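Side-chain contacts in pectinesterase (Aspergillus niger, PDB 5C1E), which hydrolyses the methyl esters of pectin's galacturonosyl chain to release methanol, and is probably involved in maceration and soft-rotting of plant tissue: residues A[94-99]-A[126-131]; A[119-124]-A[149-154]; A[133-136]-A[141-144]. All coordinates share one frame; numbering follows the deposited sequence. Where two conformers were deposited one is given.

Interaction 1. Residues A[94-99]-A[126-131]. With NAG (2-acetamido-2-deoxy-beta-D-glucopyranose), chain B.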
loop_
_atom_site.group_PDB
_atom_site.type_symbol
_atom_site.label_atom_id
_atom_site.label_comp_id
_atom_site.label_asym_id
_atom_site.label_seq_id
_atom_site.Cartn_x
_atom_site.Cartn_y
_atom_site.Cartn_z
ATOM N N VAL A 94 7.800 7.422 -4.693
ATOM C CA VAL A 94 6.698 8.400 -4.596
ATOM C C VAL A 94 6.377 8.694 -3.126
ATOM O O VAL A 94 6.172 7.769 -2.321
ATOM C CB VAL A 94 5.408 7.916 -5.281
ATOM C CG1 VAL A 94 4.297 8.935 -5.080
ATOM C CG2 VAL A 94 5.616 7.691 -6.767
ATOM N N ASN A 95 6.339 9.985 -2.790
ATOM C CA ASN A 95 6.100 10.443 -1.433
ATOM C C ASN A 95 4.818 11.254 -1.428
ATOM O O ASN A 95 4.794 12.359 -1.944
ATOM C CB ASN A 95 7.297 11.289 -0.944
ATOM C CG ASN A 95 7.134 11.810 0.473
ATOM O OD1 ASN A 95 6.186 11.469 1.184
ATOM N ND2 ASN A 95 8.092 12.634 0.905
ATOM N N VAL A 96 3.748 10.699 -0.869
ATOM C CA VAL A 96 2.454 11.380 -0.882
ATOM C C VAL A 96 2.211 12.099 0.436
ATOM O O VAL A 96 1.958 11.466 1.475
ATOM C CB VAL A 96 1.301 10.411 -1.145
ATOM C CG1 VAL A 96 -0.008 11.170 -1.248
ATOM C CG2 VAL A 96 1.537 9.628 -2.427
ATOM N N VAL A 97 2.264 13.420 0.388
ATOM C CA VAL A 97 1.957 14.247 1.560
ATOM C C VAL A 97 0.764 15.182 1.306
ATOM O O VAL A 97 0.592 16.208 1.976
ATOM C CB VAL A 97 3.190 15.024 2.046
ATOM C CG1 VAL A 97 4.256 14.056 2.511
ATOM C CG2 VAL A 97 3.721 15.963 0.968
ATOM N N SER A 98 -0.107 14.792 0.383
ATOM C CA SER A 98 -1.231 15.635 -0.004
ATOM C C SER A 98 -2.541 14.956 0.405
ATOM O O SER A 98 -2.907 13.896 -0.143
ATOM C CB SER A 98 -1.169 15.874 -1.521
ATOM O OG SER A 98 -2.287 16.595 -2.005
ATOM N N ASP A 99 -3.271 15.566 1.343
ATOM C CA ASP A 99 -4.580 15.039 1.721
ATOM C C ASP A 99 -5.487 14.802 0.506
ATOM O O ASP A 99 -5.509 15.587 -0.441
ATOM C CB ASP A 99 -5.310 15.972 2.687
ATOM C CG ASP A 99 -4.731 15.954 4.094
ATOM O OD1 ASP A 99 -3.959 15.049 4.479
ATOM O OD2 ASP A 99 -5.090 16.879 4.841
ATOM N N ASP A 126 -4.010 12.209 4.916
ATOM C CA ASP A 126 -5.323 11.613 5.147
ATOM C C ASP A 126 -6.149 11.462 3.869
ATOM O O ASP A 126 -5.952 12.179 2.886
ATOM C CB ASP A 126 -6.138 12.474 6.119
ATOM C CG ASP A 126 -5.645 12.395 7.549
ATOM O OD1 ASP A 126 -5.359 11.282 8.051
ATOM O OD2 ASP A 126 -5.594 13.463 8.199
ATOM N N GLN A 127 -7.108 10.545 3.933
ATOM C CA GLN A 127 -8.033 10.250 2.838
ATOM C C GLN A 127 -7.307 9.916 1.539
ATOM O O GLN A 127 -7.621 10.457 0.475
ATOM C CB GLN A 127 -9.030 11.407 2.669
ATOM C CG GLN A 127 -9.725 11.691 3.985
ATOM C CD GLN A 127 -10.987 12.518 3.886
ATOM O OE1 GLN A 127 -11.321 13.090 2.844
ATOM N NE2 GLN A 127 -11.708 12.587 4.999
ATOM N N LEU A 128 -6.305 9.048 1.649
ATOM C CA LEU A 128 -5.561 8.554 0.493
ATOM C C LEU A 128 -6.223 7.321 -0.077
ATOM O O LEU A 128 -6.493 6.347 0.650
ATOM C CB LEU A 128 -4.116 8.226 0.869
ATOM C CG LEU A 128 -3.349 9.399 1.480
ATOM C CD1 LEU A 128 -1.886 9.002 1.675
ATOM C CD2 LEU A 128 -3.470 10.667 0.630
ATOM N N GLY A 129 -6.499 7.360 -1.373
ATOM C CA GLY A 129 -7.172 6.242 -2.057
ATOM C C GLY A 129 -6.346 5.719 -3.204
ATOM O O GLY A 129 -5.926 6.496 -4.068
ATOM N N PHE A 130 -6.121 4.408 -3.213
ATOM C CA PHE A 130 -5.335 3.747 -4.243
ATOM C C PHE A 130 -6.137 2.592 -4.833
ATOM O O PHE A 130 -6.594 1.714 -4.111
ATOM C CB PHE A 130 -4.005 3.233 -3.665
ATOM C CG PHE A 130 -3.143 4.315 -3.099
ATOM C CD1 PHE A 130 -3.266 4.701 -1.775
ATOM C CD2 PHE A 130 -2.202 4.966 -3.897
ATOM C CE1 PHE A 130 -2.458 5.707 -1.252
ATOM C CE2 PHE A 130 -1.403 5.985 -3.385
ATOM C CZ PHE A 130 -1.536 6.357 -2.066
ATOM N N TYR A 131 -6.291 2.604 -6.152
ATOM C CA TYR A 131 -7.193 1.709 -6.842
ATOM C C TYR A 131 -6.487 1.061 -8.017
ATOM O O TYR A 131 -6.053 1.739 -8.935
ATOM C CB TYR A 131 -8.389 2.517 -7.366
ATOM C CG TYR A 131 -9.103 3.302 -6.286
ATOM C CD1 TYR A 131 -10.113 2.722 -5.543
ATOM C CD2 TYR A 131 -8.748 4.608 -5.997
ATOM C CE1 TYR A 131 -10.768 3.436 -4.548
ATOM C CE2 TYR A 131 -9.388 5.324 -5.002
ATOM C CZ TYR A 131 -10.398 4.727 -4.286
ATOM O OH TYR A 131 -11.048 5.430 -3.308
HETATM C C1 NAG B . -11.591 17.511 -0.886
HETATM C C2 NAG B . -12.917 18.095 -1.339
HETATM C C3 NAG B . -13.912 17.782 -0.225
HETATM C C4 NAG B . -13.929 16.266 0.059
HETATM C C5 NAG B . -12.523 15.640 0.133
HETATM C C6 NAG B . -12.544 14.119 0.075
HETATM C C7 NAG B . -12.872 20.014 -2.909
HETATM C C8 NAG B . -12.682 21.495 -3.096
HETATM N N2 NAG B . -12.766 19.513 -1.668
HETATM O O3 NAG B . -15.197 18.260 -0.582
HETATM O O4 NAG B . -14.621 15.994 1.270
HETATM O O5 NAG B . -11.709 16.099 -0.924
HETATM O O6 NAG B . -11.235 13.623 0.282
HETATM O O7 NAG B . -13.117 19.333 -3.902
HETATM O O HOH W 1 -5.481 16.201 7.497
#

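Interaction 2. Residues A[119-124]-A[149-154]. With SO4 (sulfate ion), chain C.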
loop_
_atom_site.group_PDB
_atom_site.type_symbol
_atom_site.label_atom_id
_atom_site.label_comp_id
_atom_site.label_asym_id
_atom_site.label_seq_id
_atom_site.Cartn_x
_atom_site.Cartn_y
_atom_site.Cartn_z
ATOM N N VAL A 119 11.958 2.228 -0.001
ATOM C CA VAL A 119 10.522 2.444 -0.091
ATOM C C VAL A 119 10.063 2.681 -1.528
ATOM O O VAL A 119 10.681 3.431 -2.270
ATOM C CB VAL A 119 10.103 3.610 0.814
ATOM C CG1 VAL A 119 8.623 3.944 0.694
ATOM C CG2 VAL A 119 10.426 3.258 2.260
ATOM N N ALA A 120 8.970 2.014 -1.905
ATOM C CA ALA A 120 8.329 2.273 -3.198
ATOM C C ALA A 120 7.414 3.485 -3.081
ATOM O O ALA A 120 7.615 4.468 -3.774
ATOM C CB ALA A 120 7.566 1.062 -3.682
ATOM N N LEU A 121 6.438 3.434 -2.184
ATOM C CA LEU A 121 5.556 4.573 -1.957
ATOM C C LEU A 121 5.350 4.816 -0.474
ATOM O O LEU A 121 5.203 3.864 0.307
ATOM C CB LEU A 121 4.200 4.408 -2.665
ATOM C CG LEU A 121 3.227 5.589 -2.505
ATOM C CD1 LEU A 121 2.423 5.829 -3.766
ATOM C CD2 LEU A 121 2.296 5.398 -1.318
ATOM N N VAL A 122 5.406 6.090 -0.077
ATOM C CA VAL A 122 5.023 6.453 1.276
ATOM C C VAL A 122 3.721 7.241 1.207
ATOM O O VAL A 122 3.576 8.197 0.419
ATOM C CB VAL A 122 6.130 7.189 2.087
ATOM C CG1 VAL A 122 6.771 8.304 1.309
ATOM C CG2 VAL A 122 5.578 7.725 3.408
ATOM N N GLY A 123 2.777 6.803 2.018
ATOM C CA GLY A 123 1.534 7.518 2.222
ATOM C C GLY A 123 1.581 8.242 3.541
ATOM O O GLY A 123 1.615 7.610 4.592
ATOM N N ASN A 124 1.602 9.570 3.493
ATOM C CA ASN A 124 1.734 10.375 4.711
ATOM C C ASN A 124 0.781 11.565 4.681
ATOM O O ASN A 124 1.198 12.725 4.687
ATOM C CB ASN A 124 3.193 10.805 4.885
ATOM C CG ASN A 124 3.448 11.521 6.193
ATOM O OD1 ASN A 124 2.727 11.338 7.167
ATOM N ND2 ASN A 124 4.472 12.357 6.212
ATOM N N GLN A 149 -6.094 5.707 5.029
ATOM C CA GLN A 149 -5.730 5.261 3.700
ATOM C C GLN A 149 -6.541 4.047 3.317
ATOM O O GLN A 149 -6.858 3.197 4.172
ATOM C CB GLN A 149 -4.241 4.934 3.625
ATOM C CG GLN A 149 -3.347 6.068 4.078
ATOM C CD GLN A 149 -1.863 5.776 3.934
ATOM O OE1 GLN A 149 -1.432 4.975 3.099
ATOM N NE2 GLN A 149 -1.069 6.472 4.720
ATOM N N TYR A 150 -6.842 3.961 2.023
ATOM C CA TYR A 150 -7.668 2.906 1.475
ATOM C C TYR A 150 -7.029 2.375 0.191
ATOM O O TYR A 150 -6.711 3.152 -0.710
ATOM C CB TYR A 150 -9.078 3.458 1.222
ATOM C CG TYR A 150 -10.037 2.504 0.558
ATOM C CD1 TYR A 150 -10.715 1.549 1.288
ATOM C CD2 TYR A 150 -10.281 2.575 -0.809
ATOM C CE1 TYR A 150 -11.607 0.680 0.670
ATOM C CE2 TYR A 150 -11.170 1.723 -1.429
ATOM C CZ TYR A 150 -11.821 0.776 -0.694
ATOM O OH TYR A 150 -12.694 -0.060 -1.325
ATOM N N TYR A 151 -6.810 1.059 0.145
ATOM C CA TYR A 151 -6.205 0.384 -1.008
ATOM C C TYR A 151 -7.182 -0.670 -1.492
ATOM O O TYR A 151 -7.547 -1.556 -0.732
ATOM C CB TYR A 151 -4.859 -0.289 -0.642
ATOM C CG TYR A 151 -3.772 0.692 -0.250
ATOM C CD1 TYR A 151 -3.798 1.331 0.983
ATOM C CD2 TYR A 151 -2.725 0.982 -1.117
ATOM C CE1 TYR A 151 -2.826 2.248 1.330
ATOM C CE2 TYR A 151 -1.734 1.898 -0.777
ATOM C CZ TYR A 151 -1.799 2.543 0.447
ATOM O OH TYR A 151 -0.829 3.446 0.799
ATOM N N SER A 152 -7.599 -0.569 -2.757
ATOM C CA SER A 152 -8.526 -1.527 -3.342
ATOM C C SER A 152 -7.994 -2.134 -4.624
ATOM O O SER A 152 -7.582 -1.417 -5.531
ATOM C CB SER A 152 -9.879 -0.869 -3.661
ATOM O OG SER A 152 -10.772 -1.880 -4.102
ATOM N N ASN A 153 -8.049 -3.455 -4.727
ATOM C CA ASN A 153 -7.632 -4.140 -5.961
ATOM C C ASN A 153 -6.218 -3.787 -6.385
ATOM O O ASN A 153 -5.903 -3.672 -7.580
ATOM C CB ASN A 153 -8.638 -3.894 -7.084
ATOM C CG ASN A 153 -9.929 -4.637 -6.845
ATOM O OD1 ASN A 153 -10.087 -5.763 -7.293
ATOM N ND2 ASN A 153 -10.834 -4.034 -6.072
ATOM N N CYS A 154 -5.357 -3.657 -5.378
ATOM C CA CYS A 154 -3.965 -3.371 -5.590
ATOM C C CYS A 154 -3.134 -4.640 -5.414
ATOM O O CYS A 154 -3.609 -5.660 -4.892
ATOM C CB CYS A 154 -3.468 -2.296 -4.614
ATOM S SG CYS A 154 -4.187 -0.643 -4.860
HETATM S S SO4 C . -14.267 -2.735 0.522
HETATM O O1 SO4 C . -15.099 -3.506 -0.449
HETATM O O2 SO4 C . -12.860 -3.203 0.416
HETATM O O3 SO4 C . -14.336 -1.269 0.275
HETATM O O4 SO4 C . -14.802 -2.972 1.884
#

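Interaction 3. Residues A[133-136]-A[141-144]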
loop_
_atom_site.group_PDB
_atom_site.type_symbol
_atom_site.label_atom_id
_atom_site.label_comp_id
_atom_site.label_asym_id
_atom_site.label_seq_id
_atom_site.Cartn_x
_atom_site.Cartn_y
_atom_site.Cartn_z
ATOM N N CYS A 133 -3.584 -0.282 -8.268
ATOM C CA CYS A 133 -2.169 0.078 -8.367
ATOM C C CYS A 133 -1.271 -1.103 -7.979
ATOM O O CYS A 133 -1.698 -2.047 -7.309
ATOM C CB CYS A 133 -1.857 1.268 -7.443
ATOM S SG CYS A 133 -2.657 2.806 -7.918
ATOM N N GLN A 134 -0.020 -1.041 -8.404
ATOM C CA GLN A 134 0.984 -1.976 -7.910
ATOM C C GLN A 134 2.071 -1.248 -7.150
ATOM O O GLN A 134 2.508 -0.159 -7.552
ATOM C CB GLN A 134 1.620 -2.768 -9.050
ATOM C CG GLN A 134 0.625 -3.480 -9.960
ATOM C CD GLN A 134 1.311 -4.388 -10.967
ATOM O OE1 GLN A 134 2.218 -5.154 -10.594
ATOM N NE2 GLN A 134 0.870 -4.346 -12.249
ATOM N N PHE A 135 2.543 -1.888 -6.083
ATOM C CA PHE A 135 3.639 -1.373 -5.305
ATOM C C PHE A 135 4.624 -2.504 -5.103
ATOM O O PHE A 135 4.277 -3.533 -4.515
ATOM C CB PHE A 135 3.153 -0.823 -3.958
ATOM C CG PHE A 135 1.975 0.077 -4.071
ATOM C CD1 PHE A 135 2.158 1.435 -4.263
ATOM C CD2 PHE A 135 0.692 -0.417 -3.970
ATOM C CE1 PHE A 135 1.076 2.283 -4.375
ATOM C CE2 PHE A 135 -0.394 0.431 -4.068
ATOM C CZ PHE A 135 -0.195 1.779 -4.278
ATOM N N SER A 136 5.852 -2.302 -5.576
ATOM C CA SER A 136 6.857 -3.359 -5.610
ATOM C C SER A 136 8.189 -2.954 -4.988
ATOM O O SER A 136 8.714 -1.864 -5.248
ATOM C CB SER A 136 7.080 -3.809 -7.054
ATOM O OG SER A 136 5.902 -4.391 -7.582
ATOM N N THR A 141 8.526 -1.999 1.273
ATOM C CA THR A 141 7.881 -1.543 0.029
ATOM C C THR A 141 6.892 -0.402 0.215
ATOM O O THR A 141 7.005 0.616 -0.451
ATOM C CB THR A 141 7.151 -2.690 -0.686
ATOM O OG1 THR A 141 8.060 -3.793 -0.902
ATOM C CG2 THR A 141 6.572 -2.199 -2.010
ATOM N N LEU A 142 5.899 -0.598 1.078
ATOM C CA LEU A 142 4.800 0.344 1.237
ATOM C C LEU A 142 4.782 0.936 2.632
ATOM O O LEU A 142 4.448 0.271 3.633
ATOM C CB LEU A 142 3.470 -0.328 0.892
ATOM C CG LEU A 142 2.229 0.558 0.936
ATOM C CD1 LEU A 142 2.252 1.643 -0.129
ATOM C CD2 LEU A 142 1.006 -0.325 0.805
ATOM N N TYR A 143 5.156 2.202 2.695
ATOM C CA TYR A 143 5.254 2.893 3.960
ATOM C C TYR A 143 3.941 3.587 4.189
ATOM O O TYR A 143 3.736 4.684 3.688
ATOM C CB TYR A 143 6.397 3.888 3.910
ATOM C CG TYR A 143 6.830 4.513 5.226
ATOM C CD1 TYR A 143 6.299 4.122 6.459
ATOM C CD2 TYR A 143 7.803 5.490 5.229
ATOM C CE1 TYR A 143 6.735 4.709 7.649
ATOM C CE2 TYR A 143 8.251 6.069 6.405
ATOM C CZ TYR A 143 7.722 5.671 7.615
ATOM O OH TYR A 143 8.179 6.275 8.784
ATOM N N VAL A 144 3.028 2.899 4.885
ATOM C CA VAL A 144 1.753 3.505 5.258
ATOM C C VAL A 144 2.008 4.293 6.558
ATOM O O VAL A 144 1.677 3.870 7.656
ATOM C CB VAL A 144 0.621 2.469 5.347
ATOM C CG1 VAL A 144 0.372 1.877 3.958
ATOM C CG2 VAL A 144 0.899 1.341 6.340
#

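Interaction 1. Residues A[94-99]-A[126-131]
D99 meets D126 at the edge of this contact. D99 OD1 accepts the backbone N-H of D126, with N to OD1 2.9 Å. The bond is nearly straight at 170°, but the N-H comes from above the carboxylate, 37° out of its plane. The two acid side chains run abreast. D99 OD1 and D126 OD2 are 4.4 Å from each other. One water donates to both acids, 2.8 Å from D99 OD2 and 2.8 Å from D126 OD2. This bridge probably eases the repulsion between the like charges. D126 has a second hold: its OD1 takes the backbone N-H of T148.

Deeper in, the contact becomes apolar. V96 and L128 run antiparallel alongside each other, with V96 CG1 4.0 Å from L128 CD2. With CG1 anti to its backbone N (chi1 -176°), V96 turns this branch to the leucine. L128 CD2 also packs on the backbone oxygen of S98, at 3.4 Å from S98 O.

The fold is a right-handed parallel beta helix. Strand 94-96 belongs to one of its sheets and strand 128-131 to another, so V96 and L128 meet in the interior between them. L121 lies beside V96, and Q149 beside L128, each from a neighbouring strand. S98 OG is hydrogen-bonded to Y53 O, which ties the loop after strand 94-96 to the loop after strand 49-51. Beyond D126, the side chain of Q127 lies near the N-acetylglucosamine stub and W294.

Interaction 2. Residues A[119-124]-A[149-154]
Q149 lays its terminal amide against the backbone of G123. Its NE2 donates to the G123 carbonyl, with NE2 to O 2.9 Å, but the bond is weak and bent, at 137°. Q149 OE1 comes to 4.0 Å from G123 CA, an approach helped by the lack of a side chain there. Beyond CG the glutamine chain is extended, which carries the amide across to the facing strand.

A tyrosine holds the other end of this amide. Y151 OH donates to Q149 OE1 at 2.8 Å, nearly in line with the carbonyl bond (167°). The oxygen lies at the Y151 ring edge, in its plane. Q149 NE2 is bound again by A146 O, so both buried amide atoms have partners. L121 CD2 is 4.2 Å from Y151 OH, a methyl beside the hydroxyl.

Y150 alternates to the other side of its strand, where its OH donates to O3 (2.6 Å) of a sulfate ion, probably from the crystallisation liquor, also held by K283 and W170. Y151 points inward and stacks with F130 and F171 of neighbouring strands. Such stacks of like side chains from successive coils, running along the interior, are characteristic of the parallel beta helix.

Interaction 3. Residues A[133-136]-A[141-144]
T141, F135 and L142 lose the most surface in this contact, and no hydrogen bond crosses it. The methyl T141 CG2 sits over the peptide that joins F135 to S136, 3.6 Å from S136 N and 3.6 Å from F135 O. It is also 3.5 Å from S136 C, further along the backbone, and 4.2 Å from F135 CB. The methyl is anti to the backbone N of T141, which sends it across to the other strand. The hydroxyl OG1 is hydrogen-bonded to E157 O, on the strand next to 134-136. T141 therefore covers one strand with its carbon branch and ties itself to the next with its oxygen.

F135 and L142 meet further inside. L142 CD1 lies over one face of the phenyl ring, displaced toward the rim, and its nearest ring atom is F135 CD1 at 4.1 Å. The two side chains cross at a slant. In L142, CG is anti to the backbone N (chi1 -177°) and the chain then bends at chi2 of 66°. That bend turns CD1 to the ring. L121 touches both F135 and L142, I156 packs on F135, and Y151 packs on L142. Side chains from several strands surround the pair, and the F135-L142 contact itself is apolar.

Strands 134-136 and 142-146 follow each other in the chain, joined by a short loop, and lie in different sheets. The contact fills the inner side of that bend. Such a corner, where one coil bends from sheet to sheet around an apolar interior, is a feature of the right-handed parallel beta helix of pectin methylesterases.

Overall arrangement
All three contacts lie in the interior of one beta helix, interaction 3 within a single coil, interactions 1 and 2 between different coils. Interactions 1 and 2 have centres about 7 Å apart and share two sheets: V96 O lies 2.8 Å from N124 N, and L128 O 2.8 Å from Y150 N. Interactions 2 and 3 are nearer, with centres about 5 Å apart, and A120 N lies 2.8 Å from T141 O. F130 CD2 of interaction 1 lies 3.8 Å from F135 CZ of interaction 3. T141 of interaction 3 is about 9 Å from the predicted active-site residue D161, side chain to side chain. The glycan stub lies beside interaction 1.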